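Local atomic coordinates of EtuB protein (Clostridium kluyveri DSM 555, PDB entry 3IO0), a protein that probably forms trimeric tiles in the protein shell of a bacterial microcompartment associated with ethanol utilisation. Residues T5-V19 against R97-L111. Sequence-based numbering, arbitrary orientation.
Sequences TEFVGTAGGDTVGLV and RRAVEIALKQTDKYL
In the first of two tandem BMC domains, the N-terminal hairpin of strands 7-11 and 15-20 lies on helix 93-111, with Leu104 packed against both strands. Segment 97-111 runs nearly parallel to strand 7-11 (9°) and antiparallel to strand 15-19. Leu104 divides its branches: CD1 lies 3.4 Å from Gly9 C, while CD2 turns to the Thr10 backbone and to Gly17 N, 3.7 Å away. One turn earlier, Val100 presses CG1 against Gly17 CA, where glycine lets the helix come close, and sets CG2 4.0 Å from Val19 CG2. Within the chain, strand 7-11 is outermost in the five-stranded antiparallel sheet of the permuted domain; strand 39-45 pairs with 15-20, its Ile43 also touching Val100. From the helix, Arg97 reaches across to the start of strand 7-11, CG anti to the backbone N (chi1 -179°), and NH1 donates an almost straight bond (170°) in the guanidinium plane to Thr5 O, 2.8 Å away. NH2 adds a weak bond to Phe7 O, and Val8 CG2 sits over the centre of one guanidinium face at 4.0 Å. Val8 CG1 meets the bent Glu101 side chain. Toward the turn, Ala11 CB packs 3.8 Å from Thr107 CB, and Gly12 N donates to Asp108 OD1 on its syn side (2.9 Å), somewhat out of the carboxylate plane. Leu111 CD1 closes against Gly12 C.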
ATOM      1  N   THR A   5     -31.191   1.241  -7.956  1.00 62.44           N
ATOM      2  CA  THR A   5     -31.586   2.602  -7.546  1.00 60.98           C
ATOM      3  C   THR A   5     -30.440   3.328  -6.794  1.00 60.10           C
ATOM      4  O   THR A   5     -30.281   4.549  -6.890  1.00 59.73           O
ATOM      5  CB  THR A   5     -32.981   2.640  -6.817  1.00 60.82           C
ATOM      6  OG1 THR A   5     -32.999   3.725  -5.899  1.00 59.90           O
ATOM      7  CG2 THR A   5     -33.309   1.309  -6.053  1.00 60.67           C
ATOM      8  N   GLU A   6     -29.616   2.535  -6.111  1.00 58.93           N
ATOM      9  CA  GLU A   6     -28.421   2.998  -5.409  1.00 57.76           C
ATOM     10  C   GLU A   6     -27.319   3.602  -6.288  1.00 57.03           C
ATOM     11  O   GLU A   6     -26.455   4.307  -5.776  1.00 57.19           O
ATOM     12  CB  GLU A   6     -27.815   1.844  -4.620  1.00 57.72           C
ATOM     13  CG  GLU A   6     -28.570   1.469  -3.362  1.00 58.16           C
ATOM     14  CD  GLU A   6     -29.763   0.563  -3.606  1.00 58.86           C
ATOM     15  OE1 GLU A   6     -30.065   0.220  -4.777  1.00 59.37           O
ATOM     16  OE2 GLU A   6     -30.402   0.194  -2.599  1.00 58.62           O
ATOM     17  N   PHE A   7     -27.327   3.312  -7.588  1.00 55.92           N
ATOM     18  CA  PHE A   7     -26.338   3.871  -8.507  1.00 55.03           C
ATOM     19  C   PHE A   7     -26.622   5.338  -8.810  1.00 55.25           C
ATOM     20  O   PHE A   7     -27.773   5.774  -8.723  1.00 55.63           O
ATOM     21  CB  PHE A   7     -26.323   3.075  -9.802  1.00 54.40           C
ATOM     22  CG  PHE A   7     -25.317   3.559 -10.806  1.00 53.33           C
ATOM     23  CD1 PHE A   7     -23.966   3.278 -10.653  1.00 52.51           C
ATOM     24  CD2 PHE A   7     -25.721   4.285 -11.914  1.00 52.61           C
ATOM     25  CE1 PHE A   7     -23.034   3.719 -11.590  1.00 52.09           C
ATOM     26  CE2 PHE A   7     -24.794   4.730 -12.851  1.00 52.25           C
ATOM     27  CZ  PHE A   7     -23.452   4.440 -12.690  1.00 52.22           C
ATOM     28  N   VAL A   8     -25.582   6.097  -9.161  1.00 55.13           N
ATOM     29  CA  VAL A   8     -25.740   7.511  -9.482  1.00 55.04           C
ATOM     30  C   VAL A   8     -24.893   8.016 -10.681  1.00 55.33           C
ATOM     31  O   VAL A   8     -25.264   9.019 -11.269  1.00 56.03           O
ATOM     32  CB  VAL A   8     -25.528   8.433  -8.219  1.00 54.97           C
ATOM     33  CG1 VAL A   8     -26.154   9.800  -8.421  1.00 54.84           C
ATOM     34  CG2 VAL A   8     -26.102   7.817  -6.941  1.00 53.94           C
ATOM     35  N   GLY A   9     -23.816   7.318 -11.070  1.00 55.42           N
ATOM     36  CA  GLY A   9     -22.729   7.828 -11.991  1.00 55.54           C
ATOM     37  C   GLY A   9     -21.528   7.721 -11.071  1.00 56.05           C
ATOM     38  O   GLY A   9     -21.763   7.294  -9.945  1.00 56.65           O
ATOM     39  N   THR A  10     -20.254   8.016 -11.389  1.00 56.05           N
ATOM     40  CA  THR A  10     -19.451   8.081 -12.638  1.00 55.87           C
ATOM     41  C   THR A  10     -18.797   9.416 -12.972  1.00 55.70           C
ATOM     42  O   THR A  10     -19.462  10.360 -13.380  1.00 56.20           O
ATOM     43  CB  THR A  10     -19.946   7.262 -13.825  1.00 56.02           C
ATOM     44  OG1 THR A  10     -19.963   5.899 -13.408  1.00 56.54           O
ATOM     45  CG2 THR A  10     -18.970   7.367 -15.014  1.00 55.87           C
ATOM     46  N   ALA A  11     -17.479   9.468 -12.759  1.00 55.08           N
ATOM     47  CA  ALA A  11     -16.615  10.574 -13.185  1.00 54.47           C
ATOM     48  C   ALA A  11     -15.188  10.046 -13.383  1.00 54.14           C
ATOM     49  O   ALA A  11     -14.943   8.857 -13.194  1.00 54.10           O
ATOM     50  CB  ALA A  11     -16.647  11.714 -12.172  1.00 54.40           C
ATOM     51  N   GLY A  12     -14.256  10.925 -13.760  1.00 53.83           N
ATOM     52  CA  GLY A  12     -12.859  10.548 -14.020  1.00 53.77           C
ATOM     53  C   GLY A  12     -12.133   9.947 -12.833  1.00 53.86           C
ATOM     54  O   GLY A  12     -12.655   9.938 -11.732  1.00 54.18           O
ATOM     55  N   GLY A  13     -10.914   9.452 -13.037  1.00 54.12           N
ATOM     56  CA  GLY A  13     -10.325   8.499 -12.082  1.00 54.40           C
ATOM     57  C   GLY A  13     -11.302   7.363 -12.243  1.00 54.66           C
ATOM     58  O   GLY A  13     -12.038   7.336 -13.239  1.00 55.64           O
ATOM     59  N   ASP A  14     -11.384   6.422 -11.328  1.00 54.18           N
ATOM     60  CA  ASP A  14     -12.514   5.518 -11.522  1.00 53.93           C
ATOM     61  C   ASP A  14     -13.511   5.811 -10.441  1.00 53.51           C
ATOM     62  O   ASP A  14     -13.613   5.078  -9.462  1.00 53.79           O
ATOM     63  CB  ASP A  14     -12.113   4.038 -11.613  1.00 54.13           C
ATOM     64  CG  ASP A  14     -11.509   3.673 -12.965  1.00 54.92           C
ATOM     65  OD1 ASP A  14     -11.739   4.393 -13.956  1.00 56.61           O
ATOM     66  OD2 ASP A  14     -10.796   2.660 -13.043  1.00 56.47           O
ATOM     67  N   THR A  15     -14.222   6.919 -10.588  1.00 52.77           N
ATOM     68  CA  THR A  15     -15.089   7.316  -9.499  1.00 52.11           C
ATOM     69  C   THR A  15     -16.550   6.960  -9.718  1.00 51.83           C
ATOM     70  O   THR A  15     -17.055   7.108 -10.827  1.00 51.83           O
ATOM     71  CB  THR A  15     -14.831   8.770  -8.971  1.00 52.04           C
ATOM     72  OG1 THR A  15     -16.073   9.403  -8.660  1.00 53.05           O
ATOM     73  CG2 THR A  15     -14.086   9.601  -9.941  1.00 50.67           C
ATOM     74  N   VAL A  16     -17.188   6.443  -8.666  1.00 51.47           N
ATOM     75  CA  VAL A  16     -18.637   6.253  -8.629  1.00 51.42           C
ATOM     76  C   VAL A  16     -19.301   7.094  -7.572  1.00 51.43           C
ATOM     77  O   VAL A  16     -18.717   7.366  -6.515  1.00 51.69           O
ATOM     78  CB  VAL A  16     -19.081   4.828  -8.269  1.00 51.30           C
ATOM     79  CG1 VAL A  16     -19.798   4.200  -9.424  1.00 51.65           C
ATOM     80  CG2 VAL A  16     -17.939   3.997  -7.733  1.00 51.24           C
ATOM     81  N   GLY A  17     -20.542   7.466  -7.861  1.00 51.09           N
ATOM     82  CA  GLY A  17     -21.436   8.048  -6.887  1.00 51.00           C
ATOM     83  C   GLY A  17     -22.484   7.016  -6.552  1.00 50.91           C
ATOM     84  O   GLY A  17     -23.086   6.429  -7.444  1.00 51.02           O
ATOM     85  N   LEU A  18     -22.683   6.779  -5.265  1.00 50.87           N
ATOM     86  CA  LEU A  18     -23.652   5.803  -4.801  1.00 50.83           C
ATOM     87  C   LEU A  18     -24.470   6.403  -3.688  1.00 51.16           C
ATOM     88  O   LEU A  18     -24.033   7.340  -3.014  1.00 51.44           O
ATOM     89  CB  LEU A  18     -22.949   4.553  -4.285  1.00 50.63           C
ATOM     90  CG  LEU A  18     -22.067   3.804  -5.274  1.00 50.30           C
ATOM     91  CD1 LEU A  18     -21.154   2.859  -4.540  1.00 49.59           C
ATOM     92  CD2 LEU A  18     -22.924   3.060  -6.269  1.00 49.93           C
ATOM     93  N   VAL A  19     -25.657   5.854  -3.490  1.00 51.45           N
ATOM     94  CA  VAL A  19     -26.536   6.303  -2.428  1.00 51.88           C
ATOM     95  C   VAL A  19     -27.146   5.077  -1.770  1.00 52.16           C
ATOM     96  O   VAL A  19     -27.571   4.171  -2.472  1.00 52.52           O
ATOM     97  CB  VAL A  19     -27.629   7.211  -3.004  1.00 51.76           C
ATOM     98  CG1 VAL A  19     -28.805   7.264  -2.097  1.00 52.16           C
ATOM     99  CG2 VAL A  19     -27.083   8.604  -3.204  1.00 52.16           C
ATOM    100  N   ARG A  97     -28.319  12.020  -2.111  1.00 55.57           N
ATOM    101  CA  ARG A  97     -28.246  11.845  -3.562  1.00 55.09           C
ATOM    102  C   ARG A  97     -27.842  13.150  -4.243  1.00 55.19           C
ATOM    103  O   ARG A  97     -26.968  13.177  -5.107  1.00 54.92           O
ATOM    104  CB  ARG A  97     -29.578  11.317  -4.118  1.00 55.22           C
ATOM    105  CG  ARG A  97     -29.567  11.075  -5.631  1.00 54.82           C
ATOM    106  CD  ARG A  97     -30.667  10.154  -6.116  1.00 54.29           C
ATOM    107  NE  ARG A  97     -30.259   9.541  -7.380  1.00 53.32           N
ATOM    108  CZ  ARG A  97     -30.112   8.228  -7.578  1.00 53.30           C
ATOM    109  NH1 ARG A  97     -30.361   7.360  -6.605  1.00 53.62           N
ATOM    110  NH2 ARG A  97     -29.714   7.772  -8.757  1.00 52.42           N
ATOM    111  N   ARG A  98     -28.483  14.231  -3.822  1.00 55.38           N
ATOM    112  CA  ARG A  98     -28.242  15.557  -4.354  1.00 55.69           C
ATOM    113  C   ARG A  98     -26.760  15.954  -4.224  1.00 55.06           C
ATOM    114  O   ARG A  98     -26.153  16.446  -5.182  1.00 54.94           O
ATOM    115  CB  ARG A  98     -29.162  16.529  -3.626  1.00 56.07           C
ATOM    116  CG  ARG A  98     -29.216  17.914  -4.188  1.00 59.10           C
ATOM    117  CD  ARG A  98     -30.103  18.802  -3.291  1.00 64.13           C
ATOM    118  NE  ARG A  98     -31.417  19.030  -3.889  1.00 67.23           N
ATOM    119  CZ  ARG A  98     -31.607  19.745  -4.999  1.00 69.28           C
ATOM    120  NH1 ARG A  98     -30.567  20.286  -5.638  1.00 69.75           N
ATOM    121  NH2 ARG A  98     -32.829  19.914  -5.487  1.00 69.33           N
ATOM    122  N   ALA A  99     -26.190  15.711  -3.041  1.00 54.49           N
ATOM    123  CA  ALA A  99     -24.763  15.941  -2.761  1.00 53.67           C
ATOM    124  C   ALA A  99     -23.839  15.111  -3.657  1.00 53.19           C
ATOM    125  O   ALA A  99     -22.896  15.644  -4.249  1.00 52.97           O
ATOM    126  CB  ALA A  99     -24.464  15.668  -1.294  1.00 53.51           C
ATOM    127  N   VAL A 100     -24.114  13.808  -3.750  1.00 52.73           N
ATOM    128  CA  VAL A 100     -23.384  12.909  -4.652  1.00 52.27           C
ATOM    129  C   VAL A 100     -23.432  13.405  -6.106  1.00 52.43           C
ATOM    130  O   VAL A 100     -22.428  13.335  -6.822  1.00 52.22           O
ATOM    131  CB  VAL A 100     -23.930  11.470  -4.578  1.00 52.09           C
ATOM    132  CG1 VAL A 100     -23.215  10.570  -5.563  1.00 51.40           C
ATOM    133  CG2 VAL A 100     -23.790  10.928  -3.180  1.00 51.58           C
ATOM    134  N   GLU A 101     -24.599  13.911  -6.519  1.00 52.62           N
ATOM    135  CA  GLU A 101     -24.799  14.457  -7.865  1.00 52.57           C
ATOM    136  C   GLU A 101     -23.890  15.651  -8.145  1.00 52.04           C
ATOM    137  O   GLU A 101     -23.304  15.749  -9.237  1.00 51.88           O
ATOM    138  CB  GLU A 101     -26.274  14.814  -8.117  1.00 52.81           C
ATOM    139  CG  GLU A 101     -27.146  13.676  -8.695  1.00 54.99           C
ATOM    140  CD  GLU A 101     -26.619  13.078 -10.033  1.00 58.86           C
ATOM    141  OE1 GLU A 101     -25.520  13.473 -10.523  1.00 59.56           O
ATOM    142  OE2 GLU A 101     -27.313  12.189 -10.594  1.00 59.68           O
ATOM    143  N   ILE A 102     -23.771  16.536  -7.152  1.00 51.49           N
ATOM    144  CA  ILE A 102     -22.856  17.682  -7.213  1.00 51.07           C
ATOM    145  C   ILE A 102     -21.406  17.223  -7.302  1.00 50.97           C
ATOM    146  O   ILE A 102     -20.665  17.691  -8.167  1.00 50.89           O
ATOM    147  CB  ILE A 102     -22.994  18.614  -5.982  1.00 50.92           C
ATOM    148  CG1 ILE A 102     -24.374  19.254  -5.928  1.00 50.70           C
ATOM    149  CG2 ILE A 102     -21.925  19.700  -5.994  1.00 50.59           C
ATOM    150  CD1 ILE A 102     -24.656  19.953  -4.621  1.00 50.95           C
ATOM    151  N   ALA A 103     -21.015  16.316  -6.404  1.00 50.81           N
ATOM    152  CA  ALA A 103     -19.632  15.848  -6.306  1.00 50.79           C
ATOM    153  C   ALA A 103     -19.155  15.175  -7.581  1.00 50.83           C
ATOM    154  O   ALA A 103     -18.018  15.384  -7.996  1.00 50.70           O
ATOM    155  CB  ALA A 103     -19.460  14.922  -5.123  1.00 50.68           C
ATOM    156  N   LEU A 104     -20.034  14.387  -8.198  1.00 51.05           N
ATOM    157  CA  LEU A 104     -19.758  13.764  -9.490  1.00 51.38           C
ATOM    158  C   LEU A 104     -19.582  14.780 -10.611  1.00 51.99           C
ATOM    159  O   LEU A 104     -18.639  14.673 -11.409  1.00 52.20           O
ATOM    160  CB  LEU A 104     -20.866  12.792  -9.860  1.00 51.18           C
ATOM    161  CG  LEU A 104     -20.863  11.430  -9.179  1.00 51.11           C
ATOM    162  CD1 LEU A 104     -22.141  10.693  -9.539  1.00 50.57           C
ATOM    163  CD2 LEU A 104     -19.631  10.616  -9.560  1.00 50.61           C
ATOM    164  N   LYS A 105     -20.485  15.763 -10.667  1.00 52.67           N
ATOM    165  CA  LYS A 105     -20.401  16.845 -11.655  1.00 53.45           C
ATOM    166  C   LYS A 105     -19.073  17.583 -11.589  1.00 53.16           C
ATOM    167  O   LYS A 105     -18.513  17.918 -12.627  1.00 53.68           O
ATOM    168  CB  LYS A 105     -21.535  17.857 -11.467  1.00 53.89           C
ATOM    169  CG  LYS A 105     -22.379  18.120 -12.731  1.00 56.96           C
ATOM    170  CD  LYS A 105     -21.613  18.789 -13.893  1.00 61.87           C
ATOM    171  CE  LYS A 105     -21.659  20.336 -13.820  1.00 64.59           C
ATOM    172  NZ  LYS A 105     -23.049  20.894 -13.636  1.00 65.47           N
ATOM    173  N   GLN A 106     -18.570  17.810 -10.376  1.00 52.73           N
ATOM    174  CA  GLN A 106     -17.400  18.657 -10.156  1.00 52.49           C
ATOM    175  C   GLN A 106     -16.061  17.923 -10.183  1.00 51.84           C
ATOM    176  O   GLN A 106     -15.001  18.549 -10.287  1.00 51.67           O
ATOM    177  CB  GLN A 106     -17.542  19.423  -8.837  1.00 52.96           C
ATOM    178  CG  GLN A 106     -18.750  20.355  -8.767  1.00 55.00           C
ATOM    179  CD  GLN A 106     -18.857  21.257  -9.983  1.00 58.91           C
ATOM    180  OE1 GLN A 106     -17.869  21.882 -10.409  1.00 60.55           O
ATOM    181  NE2 GLN A 106     -20.058  21.322 -10.566  1.00 59.83           N
ATOM    182  N   THR A 107     -16.105  16.602 -10.096  1.00 51.10           N
ATOM    183  CA  THR A 107     -14.885  15.821  -9.997  1.00 50.53           C
ATOM    184  C   THR A 107     -13.921  16.087 -11.148  1.00 50.55           C
ATOM    185  O   THR A 107     -12.776  16.475 -10.918  1.00 50.35           O
ATOM    186  CB  THR A 107     -15.193  14.314  -9.826  1.00 50.48           C
ATOM    187  OG1 THR A 107     -15.688  14.098  -8.506  1.00 49.74           O
ATOM    188  CG2 THR A 107     -13.952  13.461 -10.004  1.00 50.12           C
ATOM    189  N   ASP A 108     -14.391  15.918 -12.380  1.00 50.70           N
ATOM    190  CA  ASP A 108     -13.517  16.027 -13.547  1.00 50.65           C
ATOM    191  C   ASP A 108     -12.913  17.406 -13.670  1.00 50.76           C
ATOM    192  O   ASP A 108     -11.774  17.543 -14.136  1.00 50.88           O
ATOM    193  CB  ASP A 108     -14.265  15.672 -14.815  1.00 50.63           C
ATOM    194  CG  ASP A 108     -14.638  14.223 -14.862  1.00 51.50           C
ATOM    195  OD1 ASP A 108     -13.744  13.397 -15.107  1.00 51.69           O
ATOM    196  OD2 ASP A 108     -15.825  13.905 -14.641  1.00 54.12           O
ATOM    197  N   LYS A 109     -13.673  18.418 -13.253  1.00 50.74           N
ATOM    198  CA  LYS A 109     -13.179  19.785 -13.192  1.00 50.79           C
ATOM    199  C   LYS A 109     -11.886  19.816 -12.396  1.00 50.87           C
ATOM    200  O   LYS A 109     -10.878  20.362 -12.861  1.00 50.98           O
ATOM    201  CB  LYS A 109     -14.230  20.705 -12.565  1.00 51.06           C
ATOM    202  CG  LYS A 109     -13.720  22.027 -11.998  1.00 51.29           C
ATOM    203  CD  LYS A 109     -14.858  23.028 -11.923  1.00 53.61           C
ATOM    204  CE  LYS A 109     -14.760  23.960 -10.714  1.00 55.62           C
ATOM    205  NZ  LYS A 109     -15.630  23.501  -9.574  1.00 56.59           N
ATOM    206  N   TYR A 110     -11.915  19.199 -11.215  1.00 50.69           N
ATOM    207  CA  TYR A 110     -10.777  19.235 -10.300  1.00 50.54           C
ATOM    208  C   TYR A 110      -9.605  18.345 -10.683  1.00 50.44           C
ATOM    209  O   TYR A 110      -8.455  18.707 -10.459  1.00 50.40           O
ATOM    210  CB  TYR A 110     -11.234  18.942  -8.885  1.00 50.59           C
ATOM    211  CG  TYR A 110     -12.027  20.082  -8.324  1.00 51.03           C
ATOM    212  CD1 TYR A 110     -11.452  21.341  -8.184  1.00 51.39           C
ATOM    213  CD2 TYR A 110     -13.353  19.914  -7.946  1.00 51.47           C
ATOM    214  CE1 TYR A 110     -12.172  22.398  -7.677  1.00 51.41           C
ATOM    215  CE2 TYR A 110     -14.085  20.969  -7.434  1.00 51.29           C
ATOM    216  CZ  TYR A 110     -13.486  22.206  -7.302  1.00 51.08           C
ATOM    217  OH  TYR A 110     -14.193  23.260  -6.791  1.00 51.42           O
ATOM    218  N   LEU A 111      -9.899  17.186 -11.261  1.00 50.38           N
ATOM    219  CA  LEU A 111      -8.860  16.324 -11.807  1.00 50.29           C
ATOM    220  C   LEU A 111      -7.988  17.068 -12.831  1.00 50.23           C
ATOM    221  O   LEU A 111      -6.866  16.652 -13.126  1.00 50.10           O
ATOM    222  CB  LEU A 111      -9.487  15.083 -12.431  1.00 50.27           C
ATOM    223  CG  LEU A 111     -10.064  14.054 -11.461  1.00 50.60           C
ATOM    224  CD1 LEU A 111     -11.065  13.161 -12.170  1.00 50.48           C
ATOM    225  CD2 LEU A 111      -8.962  13.221 -10.820  1.00 51.19           C
TER